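Local coordinates for beta-galacturonidase (PDB 6NCW), which is a family 2 glycoside hydrolase that binds galacturonate and probably hydrolyses beta-galacturonides in a TIM-barrel active site, at residues L419-V425 with S454-K459; L443-Y447 with P460-T464; E378-E384 with C411-I417. All coordinates share one frame; numbering follows the deposited sequence.

All three contacts belong to the TIM-barrel domain. Interaction 2 is the buried one: five apolar or aromatic side chains between helix 439-453 and strand 461-466. The other two are partly buried loop-to-loop contacts with polar chemistry, and they share a loop, since 411-417 and 419-425 both lie between strands 406-410 and 425-428. Interaction 1, away from the sugar site, gathers backbone carbonyls around one lysine; its Val425 is bonded through the backbone to Pro460 and Leu462 of interaction 2. Interaction 3 joins the shared loop to the one after strand 370-374, uses an arginine, carboxylates and waters, and borders the site. A Lys414–Glu445 salt bridge ties interactions 2 and 3.

Interaction 1 of 3, residues L419-V425 with S454-K459; sequences LGYPEVV and SEGTGK
Lys459 reaches across to the carbonyls of Leu419, Gly420 and Pro422 in the facing loop, joining two loops of the TIM barrel: one leads into strand 425-428, the other from helix 439-453 into strand 461-466. CG stands beside the backbone N, anti to the carbonyl carbon (chi1 -70°), and the chain, extended beyond CG, lays its methylenes along the opposite loop. Lys459 CB starts 3.7 Å from Glu423 O, and CG stays near the same oxygen. CD then runs 4.1 Å from Val425 CG2, and CE lies 3.3 Å from Pro422 O. At the tip, NZ donates to Pro422 O at 2.7 Å and to Leu419 O at 2.8 Å. Both bonds lie in the carbonyl plane: the first is nearly end-on to the C=O (158°), the second sits on a lone pair (143°). A weak third bond runs from Lys459 NZ to Gly420 O at 3.0 Å. Three carbonyl dipoles thus converge on one ammonium group, which should favour its charged form.

Alongside the lysine the two loops pack closely. Val425 CG2 sits 3.6 Å from Gly456 O, and Glu455 CB rests on Gly420 CA. Leu419 CD1 lies against Ser454, first residue of a type I beta turn that ends at Thr457. That serine's hydroxyl, also bonded to Ile450 O, closes an ST turn, Ser454 OG accepting from Gly456 N over 2.9 Å.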
ATOM      1  N   LEU A 419     -18.819 -40.744   5.099  1.00 26.51           N
ATOM      2  CA  LEU A 419     -18.733 -40.359   6.498  1.00 24.55           C
ATOM      3  C   LEU A 419     -18.867 -41.543   7.447  1.00 27.49           C
ATOM      4  O   LEU A 419     -18.628 -41.380   8.648  1.00 25.04           O
ATOM      5  CB  LEU A 419     -19.788 -39.301   6.810  1.00 26.25           C
ATOM      6  CG  LEU A 419     -19.675 -37.987   6.040  1.00 25.05           C
ATOM      7  CD1 LEU A 419     -20.786 -37.043   6.471  1.00 22.37           C
ATOM      8  CD2 LEU A 419     -18.278 -37.330   6.215  1.00 21.40           C
ATOM      9  N   GLY A 420     -19.230 -42.726   6.949  1.00 25.92           N
ATOM     10  CA  GLY A 420     -19.212 -43.891   7.812  1.00 30.56           C
ATOM     11  C   GLY A 420     -17.817 -44.358   8.179  1.00 30.08           C
ATOM     12  O   GLY A 420     -17.650 -45.046   9.192  1.00 31.12           O
ATOM     13  N   TYR A 421     -16.806 -43.972   7.397  1.00 27.50           N
ATOM     14  CA  TYR A 421     -15.465 -44.523   7.576  1.00 28.30           C
ATOM     15  C   TYR A 421     -14.638 -43.861   8.680  1.00 27.68           C
ATOM     16  O   TYR A 421     -13.982 -44.580   9.440  1.00 30.04           O
ATOM     17  CB  TYR A 421     -14.681 -44.460   6.267  1.00 27.88           C
ATOM     18  CG  TYR A 421     -15.210 -45.325   5.144  1.00 29.22           C
ATOM     19  CD1 TYR A 421     -15.694 -44.753   3.977  1.00 27.98           C
ATOM     20  CD2 TYR A 421     -15.171 -46.720   5.228  1.00 32.60           C
ATOM     21  CE1 TYR A 421     -16.150 -45.526   2.931  1.00 31.38           C
ATOM     22  CE2 TYR A 421     -15.633 -47.513   4.173  1.00 35.75           C
ATOM     23  CZ  TYR A 421     -16.129 -46.905   3.034  1.00 34.02           C
ATOM     24  OH  TYR A 421     -16.591 -47.665   1.987  1.00 36.14           O
ATOM     25  N   PRO A 422     -14.588 -42.535   8.802  1.00 24.32           N
ATOM     26  CA  PRO A 422     -13.683 -41.933   9.793  1.00 25.76           C
ATOM     27  C   PRO A 422     -14.243 -41.940  11.211  1.00 27.41           C
ATOM     28  O   PRO A 422     -15.451 -42.047  11.446  1.00 26.07           O
ATOM     29  CB  PRO A 422     -13.532 -40.491   9.294  1.00 26.51           C
ATOM     30  CG  PRO A 422     -14.823 -40.211   8.601  1.00 24.45           C
ATOM     31  CD  PRO A 422     -15.163 -41.507   7.911  1.00 24.75           C
ATOM     32  N   GLU A 423     -13.331 -41.742  12.166  1.00 24.95           N
ATOM     33  CA  GLU A 423     -13.736 -41.537  13.552  1.00 27.77           C
ATOM     34  C   GLU A 423     -14.302 -40.146  13.798  1.00 24.73           C
ATOM     35  O   GLU A 423     -15.091 -39.962  14.730  1.00 24.73           O
ATOM     36  CB  GLU A 423     -12.559 -41.758  14.502  1.00 25.85           C
ATOM     37  CG  GLU A 423     -12.179 -43.215  14.707  1.00 28.11           C
ATOM     38  CD  GLU A 423     -11.521 -43.820  13.491  1.00 31.03           C
ATOM     39  OE1 GLU A 423     -10.749 -43.120  12.781  1.00 29.98           O
ATOM     40  OE2 GLU A 423     -11.785 -45.003  13.242  1.00 37.24           O
ATOM     41  N   VAL A 424     -13.872 -39.152  13.028  1.00 26.09           N
ATOM     42  CA  VAL A 424     -14.342 -37.779  13.169  1.00 24.55           C
ATOM     43  C   VAL A 424     -14.875 -37.325  11.823  1.00 24.24           C
ATOM     44  O   VAL A 424     -14.281 -37.639  10.783  1.00 24.08           O
ATOM     45  CB  VAL A 424     -13.217 -36.845  13.659  1.00 24.37           C
ATOM     46  CG1 VAL A 424     -13.730 -35.401  13.838  1.00 20.97           C
ATOM     47  CG2 VAL A 424     -12.637 -37.371  14.954  1.00 20.67           C
ATOM     48  N   VAL A 425     -16.015 -36.613  11.841  1.00 25.30           N
ATOM     49  CA  VAL A 425     -16.573 -35.979  10.644  1.00 23.37           C
ATOM     50  C   VAL A 425     -16.094 -34.535  10.585  1.00 23.04           C
ATOM     51  O   VAL A 425     -16.232 -33.791  11.563  1.00 25.10           O
ATOM     52  CB  VAL A 425     -18.108 -36.025  10.656  1.00 27.83           C
ATOM     53  CG1 VAL A 425     -18.648 -35.389   9.382  1.00 25.76           C
ATOM     54  CG2 VAL A 425     -18.621 -37.457  10.846  1.00 26.42           C
ATOM     55  N   SER A 454     -26.847 -39.323   7.637  1.00 28.81           N
ATOM     56  CA  SER A 454     -25.568 -39.877   7.215  1.00 32.82           C
ATOM     57  C   SER A 454     -25.044 -40.867   8.244  1.00 28.50           C
ATOM     58  O   SER A 454     -25.415 -40.839   9.424  1.00 26.39           O
ATOM     59  CB  SER A 454     -24.522 -38.778   7.011  1.00 31.17           C
ATOM     60  OG  SER A 454     -23.927 -38.458   8.258  1.00 27.03           O
ATOM     61  N   GLU A 455     -24.135 -41.728   7.786  1.00 32.21           N
ATOM     62  CA  GLU A 455     -23.438 -42.626   8.701  1.00 30.70           C
ATOM     63  C   GLU A 455     -22.395 -41.906   9.550  1.00 30.41           C
ATOM     64  O   GLU A 455     -21.665 -42.561  10.296  1.00 32.06           O
ATOM     65  CB  GLU A 455     -22.789 -43.766   7.921  1.00 32.78           C
ATOM     66  CG  GLU A 455     -23.779 -44.749   7.304  1.00 35.07           C
ATOM     67  CD  GLU A 455     -23.149 -45.566   6.189  1.00 51.65           C
ATOM     68  OE1 GLU A 455     -23.272 -45.149   5.008  1.00 56.92           O
ATOM     69  OE2 GLU A 455     -22.509 -46.604   6.502  1.00 55.21           O
ATOM     70  N   GLY A 456     -22.279 -40.587   9.449  1.00 29.60           N
ATOM     71  CA  GLY A 456     -21.410 -39.904  10.378  1.00 26.89           C
ATOM     72  C   GLY A 456     -22.087 -39.536  11.673  1.00 30.14           C
ATOM     73  O   GLY A 456     -21.470 -38.855  12.500  1.00 28.61           O
ATOM     74  N   THR A 457     -23.334 -39.973  11.872  1.00 26.87           N
ATOM     75  CA  THR A 457     -24.129 -39.522  13.008  1.00 30.26           C
ATOM     76  C   THR A 457     -23.515 -39.972  14.329  1.00 29.01           C
ATOM     77  O   THR A 457     -22.961 -41.070  14.439  1.00 26.81           O
ATOM     78  CB  THR A 457     -25.568 -40.046  12.890  1.00 29.64           C
ATOM     79  OG1 THR A 457     -26.315 -39.634  14.038  1.00 32.62           O
ATOM     80  CG2 THR A 457     -25.595 -41.590  12.796  1.00 29.03           C
ATOM     81  N   GLY A 458     -23.608 -39.110  15.340  1.00 32.48           N
ATOM     82  CA  GLY A 458     -23.112 -39.448  16.660  1.00 27.56           C
ATOM     83  C   GLY A 458     -21.606 -39.420  16.829  1.00 29.37           C
ATOM     84  O   GLY A 458     -21.124 -39.722  17.925  1.00 28.45           O
ATOM     85  N   LYS A 459     -20.842 -39.059  15.794  1.00 25.94           N
ATOM     86  CA  LYS A 459     -19.391 -38.960  15.886  1.00 28.77           C
ATOM     87  C   LYS A 459     -18.962 -37.536  16.225  1.00 25.87           C
ATOM     88  O   LYS A 459     -19.752 -36.592  16.116  1.00 28.09           O
ATOM     89  CB  LYS A 459     -18.757 -39.391  14.564  1.00 32.27           C
ATOM     90  CG  LYS A 459     -18.864 -40.872  14.240  1.00 23.13           C
ATOM     91  CD  LYS A 459     -18.545 -41.069  12.763  1.00 26.16           C
ATOM     92  CE  LYS A 459     -18.532 -42.515  12.393  1.00 24.72           C
ATOM     93  NZ  LYS A 459     -18.055 -42.753  11.014  1.00 25.66           N
TER

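Interaction 2 of 3, residues L443-Y447 with P460-T464; sequences LDELY and PFLIT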
ATOM      1  N   LEU A 443     -24.586 -23.840   9.338  1.00 24.91           N
ATOM      2  CA  LEU A 443     -23.961 -24.843  10.182  1.00 28.38           C
ATOM      3  C   LEU A 443     -25.000 -25.797  10.766  1.00 30.38           C
ATOM      4  O   LEU A 443     -24.770 -27.013  10.828  1.00 25.31           O
ATOM      5  CB  LEU A 443     -23.166 -24.138  11.282  1.00 25.19           C
ATOM      6  CG  LEU A 443     -22.366 -24.972  12.260  1.00 23.16           C
ATOM      7  CD1 LEU A 443     -21.514 -26.003  11.505  1.00 26.02           C
ATOM      8  CD2 LEU A 443     -21.503 -24.044  13.088  1.00 21.47           C
ATOM      9  N   ASP A 444     -26.153 -25.266  11.185  1.00 27.89           N
ATOM     10  CA  ASP A 444     -27.211 -26.117  11.730  1.00 29.00           C
ATOM     11  C   ASP A 444     -27.792 -27.042  10.670  1.00 27.22           C
ATOM     12  O   ASP A 444     -28.036 -28.225  10.936  1.00 29.06           O
ATOM     13  CB  ASP A 444     -28.309 -25.249  12.348  1.00 31.37           C
ATOM     14  CG  ASP A 444     -27.856 -24.586  13.648  1.00 38.29           C
ATOM     15  OD1 ASP A 444     -26.763 -24.951  14.155  1.00 45.01           O
ATOM     16  OD2 ASP A 444     -28.581 -23.703  14.158  1.00 45.06           O
ATOM     17  N   GLU A 445     -28.013 -26.530   9.464  1.00 25.89           N
ATOM     18  CA  GLU A 445     -28.526 -27.374   8.391  1.00 28.19           C
ATOM     19  C   GLU A 445     -27.560 -28.513   8.074  1.00 28.02           C
ATOM     20  O   GLU A 445     -27.982 -29.663   7.899  1.00 28.57           O
ATOM     21  CB  GLU A 445     -28.792 -26.528   7.148  1.00 25.18           C
ATOM     22  CG  GLU A 445     -28.916 -27.369   5.899  1.00 32.59           C
ATOM     23  CD  GLU A 445     -29.196 -26.558   4.644  1.00 34.21           C
ATOM     24  OE1 GLU A 445     -29.074 -27.126   3.537  1.00 42.84           O
ATOM     25  OE2 GLU A 445     -29.555 -25.368   4.759  1.00 38.06           O
ATOM     26  N   LEU A 446     -26.256 -28.217   8.008  1.00 27.62           N
ATOM     27  CA  LEU A 446     -25.254 -29.261   7.779  1.00 24.90           C
ATOM     28  C   LEU A 446     -25.200 -30.248   8.942  1.00 23.98           C
ATOM     29  O   LEU A 446     -25.160 -31.467   8.734  1.00 25.66           O
ATOM     30  CB  LEU A 446     -23.880 -28.633   7.558  1.00 24.76           C
ATOM     31  CG  LEU A 446     -22.695 -29.618   7.472  1.00 26.47           C
ATOM     32  CD1 LEU A 446     -22.839 -30.623   6.315  1.00 24.57           C
ATOM     33  CD2 LEU A 446     -21.369 -28.851   7.366  1.00 21.69           C
ATOM     34  N   TYR A 447     -25.195 -29.740  10.176  1.00 27.06           N
ATOM     35  CA  TYR A 447     -25.047 -30.623  11.333  1.00 29.17           C
ATOM     36  C   TYR A 447     -26.232 -31.574  11.456  1.00 29.33           C
ATOM     37  O   TYR A 447     -26.056 -32.782  11.656  1.00 24.20           O
ATOM     38  CB  TYR A 447     -24.884 -29.814  12.618  1.00 26.39           C
ATOM     39  CG  TYR A 447     -24.533 -30.716  13.771  1.00 28.89           C
ATOM     40  CD1 TYR A 447     -23.272 -31.304  13.855  1.00 26.46           C
ATOM     41  CD2 TYR A 447     -25.475 -31.037  14.744  1.00 31.15           C
ATOM     42  CE1 TYR A 447     -22.945 -32.150  14.890  1.00 24.95           C
ATOM     43  CE2 TYR A 447     -25.156 -31.890  15.788  1.00 31.16           C
ATOM     44  CZ  TYR A 447     -23.895 -32.445  15.853  1.00 28.85           C
ATOM     45  OH  TYR A 447     -23.578 -33.300  16.884  1.00 27.44           O
ATOM     46  N   PRO A 460     -17.719 -37.341  16.677  1.00 26.82           N
ATOM     47  CA  PRO A 460     -17.220 -35.971  16.850  1.00 27.74           C
ATOM     48  C   PRO A 460     -17.212 -35.230  15.519  1.00 25.35           C
ATOM     49  O   PRO A 460     -17.053 -35.830  14.457  1.00 26.05           O
ATOM     50  CB  PRO A 460     -15.800 -36.175  17.387  1.00 28.53           C
ATOM     51  CG  PRO A 460     -15.809 -37.550  17.972  1.00 27.21           C
ATOM     52  CD  PRO A 460     -16.734 -38.342  17.116  1.00 23.21           C
ATOM     53  N   PHE A 461     -17.369 -33.911  15.588  1.00 24.58           N
ATOM     54  CA  PHE A 461     -17.544 -33.065  14.411  1.00 21.91           C
ATOM     55  C   PHE A 461     -16.629 -31.858  14.538  1.00 21.83           C
ATOM     56  O   PHE A 461     -16.638 -31.179  15.571  1.00 23.16           O
ATOM     57  CB  PHE A 461     -19.026 -32.647  14.278  1.00 25.68           C
ATOM     58  CG  PHE A 461     -19.312 -31.620  13.182  1.00 25.24           C
ATOM     59  CD1 PHE A 461     -19.282 -31.974  11.839  1.00 21.83           C
ATOM     60  CD2 PHE A 461     -19.673 -30.323  13.510  1.00 22.99           C
ATOM     61  CE1 PHE A 461     -19.568 -31.042  10.841  1.00 20.33           C
ATOM     62  CE2 PHE A 461     -19.967 -29.389  12.519  1.00 22.29           C
ATOM     63  CZ  PHE A 461     -19.910 -29.751  11.190  1.00 20.84           C
ATOM     64  N   LEU A 462     -15.843 -31.594  13.492  1.00 24.58           N
ATOM     65  CA  LEU A 462     -14.956 -30.435  13.416  1.00 22.55           C
ATOM     66  C   LEU A 462     -15.282 -29.622  12.169  1.00 19.59           C
ATOM     67  O   LEU A 462     -15.629 -30.194  11.132  1.00 20.09           O
ATOM     68  CB  LEU A 462     -13.476 -30.864  13.367  1.00 20.61           C
ATOM     69  CG  LEU A 462     -12.811 -31.383  14.637  1.00 25.72           C
ATOM     70  CD1 LEU A 462     -11.454 -31.979  14.320  1.00 20.61           C
ATOM     71  CD2 LEU A 462     -12.697 -30.252  15.668  1.00 20.34           C
ATOM     72  N   ILE A 463     -15.192 -28.296  12.280  1.00 18.49           N
ATOM     73  CA  ILE A 463     -15.103 -27.406  11.120  1.00 15.15           C
ATOM     74  C   ILE A 463     -13.620 -27.267  10.773  1.00 21.27           C
ATOM     75  O   ILE A 463     -12.861 -26.609  11.493  1.00 18.23           O
ATOM     76  CB  ILE A 463     -15.725 -26.030  11.397  1.00 19.03           C
ATOM     77  CG1 ILE A 463     -17.229 -26.149  11.688  1.00 18.68           C
ATOM     78  CG2 ILE A 463     -15.460 -25.080  10.207  1.00 16.11           C
ATOM     79  CD1 ILE A 463     -17.994 -26.875  10.599  1.00 23.09           C
ATOM     80  N   THR A 464     -13.195 -27.899   9.685  1.00 18.73           N
ATOM     81  CA  THR A 464     -11.779 -27.921   9.355  1.00 18.49           C
ATOM     82  C   THR A 464     -11.352 -26.737   8.498  1.00 21.46           C
ATOM     83  O   THR A 464     -10.142 -26.536   8.324  1.00 19.13           O
ATOM     84  CB  THR A 464     -11.407 -29.241   8.654  1.00 16.39           C
ATOM     85  OG1 THR A 464     -12.478 -29.671   7.800  1.00 20.40           O
ATOM     86  CG2 THR A 464     -11.119 -30.300   9.705  1.00 19.36           C
TER
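The Phe461 ring carries Tyr447 over one face, while Leu443 CD1 and Leu446 CD2 sit at its edge, near the ring plane. Tyr447 CD1 lies 3.7 Å from Phe461 CD2, displaced toward the rim and not over the ring centre. With centroids 5.4 Å apart and planes at 61°, the pair is edge-to-face, the tyrosine presenting its edge; Phe461 CB lies in the plane of the Tyr447 ring, at that edge. The two side chains run side by side with opposite headings. In Phe461, CG anti to the backbone N (chi1 173°) carries the ring to the helix.

On the rim of the phenylalanine, Leu443 CD1 approaches Phe461 CE2 to 3.9 Å, and Leu446 CD2 stands 4.2 Å from Phe461 CZ. The same Leu443 CD1 methyl also meets Ile463 CD1 at 3.7 Å, so one branch serves two strand residues. Phe461 and Ile463 take part here, whereas Leu462 and Thr464 touch Trp331 of strand 329-333. The axes of segments 443-447 and 461-464 pass 11.6 Å apart at 132°, the helix running back against the strand, as in the beta-alpha-beta unit of strand 425-428, helix 439-453 and strand 461-466 in a TIM barrel.

Interaction 3 of 3, residues E378-E384 with C411-I417; sequences ECASDTE and CRFKTDI
Asp382 and Asp416 bring their CA atoms within 4.5 Å, and beside them the only direct backbone bond between the segments, from Ile417 N to Ser381 O, spans 3.0 Å; each segment also makes an inverse gamma turn, at Ala380 and at Arg412.

Arg412 carries much of the side-chain contact. Its chain bends at chi2 (-35°) and brings the guanidinium against the other loop, with Cys379 O over the centre of one face, 3.5 Å from Arg412 CZ. At the edge, Arg412 NE and Asp382 OD1 form a salt bridge of 3.2 Å whose hydrogen bond is weak, and the carboxylate and guanidinium planes stand 84° apart. A water reinforces the pair, donating to Asp382 OD1 at 2.7 Å and accepting from Arg412 NH2. Another links Arg412 NH1 to Glu378 O, and a third joins Cys379 O to Cys411 N.

These loops follow strands 370-374 and 406-410 of the TIM barrel and border its sugar site: Glu378 comes directly after the galacturonate-binding Asn377, and its OE2 is bonded to Asn428 and to a glycerol probably taken up from the crystallisation liquor. Cys411 SG packs alongside the glutamate chain, 3.6 Å from Glu378 CG.

Farther along, Ser381 OG donates to Asp416 OD1 at 2.6 Å, meeting it from above the carboxylate, 70° out of plane. Asp416 OD1 is also bonded to Ser410 OG and OD2 to Cys418 N, bonds that would restrict rotation of the carboxylate. In the type I beta turn from Ala380 to Thr383, Thr383 OG1 donates to Ala380 O, which also accepts from Thr383 N; Thr383 is the N-cap of helix 384-400, its OG1 bonded to Gly386 N. Against this turn, Ile417 CG1 lies by Ser381 O, and Ile417 CD1 rests 3.6 Å from Thr383 O.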
ATOM      1  N   GLU A 378     -11.135 -32.346   0.477  1.00 18.55           N
ATOM      2  CA  GLU A 378     -12.060 -31.915  -0.572  1.00 21.13           C
ATOM      3  C   GLU A 378     -11.953 -32.755  -1.852  1.00 23.29           C
ATOM      4  O   GLU A 378     -12.181 -32.257  -2.956  1.00 20.36           O
ATOM      5  CB  GLU A 378     -11.866 -30.429  -0.895  1.00 23.71           C
ATOM      6  CG  GLU A 378     -12.243 -29.509   0.265  1.00 24.68           C
ATOM      7  CD  GLU A 378     -12.454 -28.063  -0.171  1.00 31.67           C
ATOM      8  OE1 GLU A 378     -12.164 -27.741  -1.352  1.00 29.44           O
ATOM      9  OE2 GLU A 378     -12.913 -27.249   0.673  1.00 32.20           O
ATOM     10  N   CYS A 379     -11.631 -34.035  -1.735  1.00 21.20           N
ATOM     11  CA  CYS A 379     -11.643 -34.891  -2.915  1.00 24.52           C
ATOM     12  C   CYS A 379     -13.065 -35.425  -3.138  1.00 26.55           C
ATOM     13  O   CYS A 379     -14.027 -34.976  -2.499  1.00 25.84           O
ATOM     14  CB  CYS A 379     -10.557 -35.959  -2.784  1.00 25.18           C
ATOM     15  SG  CYS A 379      -8.890 -35.192  -2.799  1.00 24.34           S
ATOM     16  N   ALA A 380     -13.232 -36.353  -4.087  1.00 26.49           N
ATOM     17  CA  ALA A 380     -14.571 -36.669  -4.610  1.00 30.11           C
ATOM     18  C   ALA A 380     -15.276 -37.742  -3.766  1.00 28.14           C
ATOM     19  O   ALA A 380     -15.597 -38.839  -4.233  1.00 30.64           O
ATOM     20  CB  ALA A 380     -14.477 -37.085  -6.074  1.00 25.20           C
ATOM     21  N   SER A 381     -15.550 -37.392  -2.506  1.00 27.17           N
ATOM     22  CA  SER A 381     -16.181 -38.298  -1.548  1.00 25.16           C
ATOM     23  C   SER A 381     -17.679 -38.476  -1.778  1.00 29.84           C
ATOM     24  O   SER A 381     -18.324 -39.217  -1.021  1.00 26.76           O
ATOM     25  CB  SER A 381     -15.954 -37.798  -0.124  1.00 27.75           C
ATOM     26  OG  SER A 381     -16.492 -36.511   0.033  1.00 24.21           O
ATOM     27  N   ASP A 382     -18.244 -37.819  -2.787  1.00 26.78           N
ATOM     28  CA  ASP A 382     -19.631 -37.997  -3.186  1.00 27.26           C
ATOM     29  C   ASP A 382     -19.800 -38.992  -4.332  1.00 30.48           C
ATOM     30  O   ASP A 382     -20.911 -39.139  -4.845  1.00 30.30           O
ATOM     31  CB  ASP A 382     -20.225 -36.648  -3.595  1.00 28.51           C
ATOM     32  CG  ASP A 382     -19.481 -36.019  -4.772  1.00 32.26           C
ATOM     33  OD1 ASP A 382     -18.285 -36.329  -4.991  1.00 30.53           O
ATOM     34  OD2 ASP A 382     -20.091 -35.204  -5.481  1.00 38.13           O
ATOM     35  N   THR A 383     -18.732 -39.666  -4.755  1.00 25.41           N
ATOM     36  CA  THR A 383     -18.782 -40.573  -5.890  1.00 28.03           C
ATOM     37  C   THR A 383     -18.393 -41.982  -5.454  1.00 27.50           C
ATOM     38  O   THR A 383     -17.656 -42.175  -4.488  1.00 24.26           O
ATOM     39  CB  THR A 383     -17.838 -40.125  -7.009  1.00 30.20           C
ATOM     40  OG1 THR A 383     -16.480 -40.196  -6.532  1.00 25.78           O
ATOM     41  CG2 THR A 383     -18.173 -38.693  -7.461  1.00 28.02           C
ATOM     42  N   GLU A 384     -18.875 -42.973  -6.205  1.00 27.03           N
ATOM     43  CA  GLU A 384     -18.535 -44.355  -5.896  1.00 28.83           C
ATOM     44  C   GLU A 384     -17.032 -44.606  -6.035  1.00 27.76           C
ATOM     45  O   GLU A 384     -16.419 -45.245  -5.168  1.00 28.22           O
ATOM     46  CB  GLU A 384     -19.331 -45.306  -6.789  1.00 31.50           C
ATOM     47  CG  GLU A 384     -18.709 -46.716  -6.905  1.00 34.19           C
ATOM     48  CD  GLU A 384     -18.559 -47.413  -5.549  1.00 39.96           C
ATOM     49  OE1 GLU A 384     -19.369 -47.113  -4.640  1.00 34.49           O
ATOM     50  OE2 GLU A 384     -17.623 -48.247  -5.398  1.00 37.33           O
ATOM     51  N   CYS A 411     -15.946 -31.108   1.576  1.00 25.05           N
ATOM     52  CA  CYS A 411     -16.781 -30.009   1.103  1.00 26.62           C
ATOM     53  C   CYS A 411     -18.024 -30.506   0.371  1.00 29.26           C
ATOM     54  O   CYS A 411     -18.707 -29.703  -0.274  1.00 29.92           O
ATOM     55  CB  CYS A 411     -15.980 -29.069   0.197  1.00 29.30           C
ATOM     56  SG  CYS A 411     -15.413 -29.882  -1.294  1.00 33.99           S
ATOM     57  N   ARG A 412     -18.335 -31.806   0.455  1.00 25.86           N
ATOM     58  CA  ARG A 412     -19.500 -32.384  -0.219  1.00 22.82           C
ATOM     59  C   ARG A 412     -20.722 -32.183   0.674  1.00 27.11           C
ATOM     60  O   ARG A 412     -21.168 -33.075   1.401  1.00 26.71           O
ATOM     61  CB  ARG A 412     -19.269 -33.858  -0.544  1.00 28.20           C
ATOM     62  CG  ARG A 412     -18.200 -34.111  -1.619  1.00 30.87           C
ATOM     63  CD  ARG A 412     -18.204 -33.015  -2.702  1.00 31.19           C
ATOM     64  NE  ARG A 412     -17.474 -33.415  -3.904  1.00 34.77           N
ATOM     65  CZ  ARG A 412     -16.287 -32.937  -4.276  1.00 32.57           C
ATOM     66  NH1 ARG A 412     -15.666 -32.025  -3.541  1.00 30.55           N
ATOM     67  NH2 ARG A 412     -15.720 -33.375  -5.395  1.00 33.42           N
ATOM     68  N   PHE A 413     -21.269 -30.972   0.602  1.00 26.61           N
ATOM     69  CA  PHE A 413     -22.337 -30.510   1.482  1.00 31.46           C
ATOM     70  C   PHE A 413     -23.598 -31.357   1.314  1.00 28.16           C
ATOM     71  O   PHE A 413     -24.346 -31.171   0.351  1.00 29.13           O
ATOM     72  CB  PHE A 413     -22.610 -29.029   1.189  1.00 28.30           C
ATOM     73  CG  PHE A 413     -23.505 -28.343   2.188  1.00 31.26           C
ATOM     74  CD1 PHE A 413     -24.851 -28.131   1.907  1.00 33.66           C
ATOM     75  CD2 PHE A 413     -22.994 -27.864   3.382  1.00 30.41           C
ATOM     76  CE1 PHE A 413     -25.676 -27.478   2.808  1.00 29.65           C
ATOM     77  CE2 PHE A 413     -23.816 -27.208   4.286  1.00 32.79           C
ATOM     78  CZ  PHE A 413     -25.158 -27.010   3.996  1.00 27.36           C
ATOM     79  N   LYS A 414     -23.813 -32.307   2.230  1.00 30.61           N
ATOM     80  CA  LYS A 414     -24.994 -33.171   2.286  1.00 28.02           C
ATOM     81  C   LYS A 414     -25.038 -34.203   1.164  1.00 29.67           C
ATOM     82  O   LYS A 414     -26.102 -34.748   0.865  1.00 29.38           O
ATOM     83  CB  LYS A 414     -26.288 -32.342   2.308  1.00 30.28           C
ATOM     84  CG  LYS A 414     -26.405 -31.477   3.574  1.00 26.46           C
ATOM     85  CD  LYS A 414     -27.427 -30.369   3.456  1.00 34.57           C
ATOM     86  CE  LYS A 414     -28.542 -30.674   2.494  1.00 33.03           C
ATOM     87  NZ  LYS A 414     -29.445 -29.495   2.444  1.00 39.04           N
ATOM     88  N   THR A 415     -23.888 -34.502   0.555  1.00 28.48           N
ATOM     89  CA  THR A 415     -23.775 -35.488  -0.506  1.00 26.08           C
ATOM     90  C   THR A 415     -22.596 -36.432  -0.297  1.00 28.97           C
ATOM     91  O   THR A 415     -22.370 -37.314  -1.132  1.00 26.36           O
ATOM     92  CB  THR A 415     -23.626 -34.793  -1.870  1.00 32.47           C
ATOM     93  OG1 THR A 415     -22.383 -34.087  -1.913  1.00 31.17           O
ATOM     94  CG2 THR A 415     -24.763 -33.799  -2.108  1.00 31.11           C
ATOM     95  N   ASP A 416     -21.834 -36.256   0.781  1.00 26.24           N
ATOM     96  CA  ASP A 416     -20.716 -37.133   1.096  1.00 27.45           C
ATOM     97  C   ASP A 416     -21.231 -38.536   1.408  1.00 25.93           C
ATOM     98  O   ASP A 416     -22.124 -38.698   2.243  1.00 28.66           O
ATOM     99  CB  ASP A 416     -19.951 -36.564   2.298  1.00 23.27           C
ATOM    100  CG  ASP A 416     -18.522 -37.115   2.419  1.00 26.91           C
ATOM    101  OD1 ASP A 416     -17.574 -36.300   2.404  1.00 25.72           O
ATOM    102  OD2 ASP A 416     -18.338 -38.350   2.555  1.00 26.92           O
ATOM    103  N   ILE A 417     -20.670 -39.556   0.755  1.00 23.51           N
ATOM    104  CA  ILE A 417     -21.049 -40.943   1.040  1.00 26.83           C
ATOM    105  C   ILE A 417     -19.945 -41.688   1.794  1.00 32.28           C
ATOM    106  O   ILE A 417     -19.953 -42.925   1.842  1.00 35.22           O
ATOM    107  CB  ILE A 417     -21.451 -41.705  -0.238  1.00 28.46           C
ATOM    108  CG1 ILE A 417     -20.254 -41.901  -1.170  1.00 29.74           C
ATOM    109  CG2 ILE A 417     -22.564 -40.978  -0.986  1.00 29.73           C
ATOM    110  CD1 ILE A 417     -20.571 -42.688  -2.431  1.00 28.17           C
TER
HETATM  111  O   HOH W   1     -13.841 -30.124  -4.811  1.00 35.03           O
HETATM  112  O   HOH W   2     -14.875 -33.543  -0.021  1.00 25.55           O
HETATM  113  O   HOH W   3     -17.329 -34.976  -7.135  1.00 34.43           O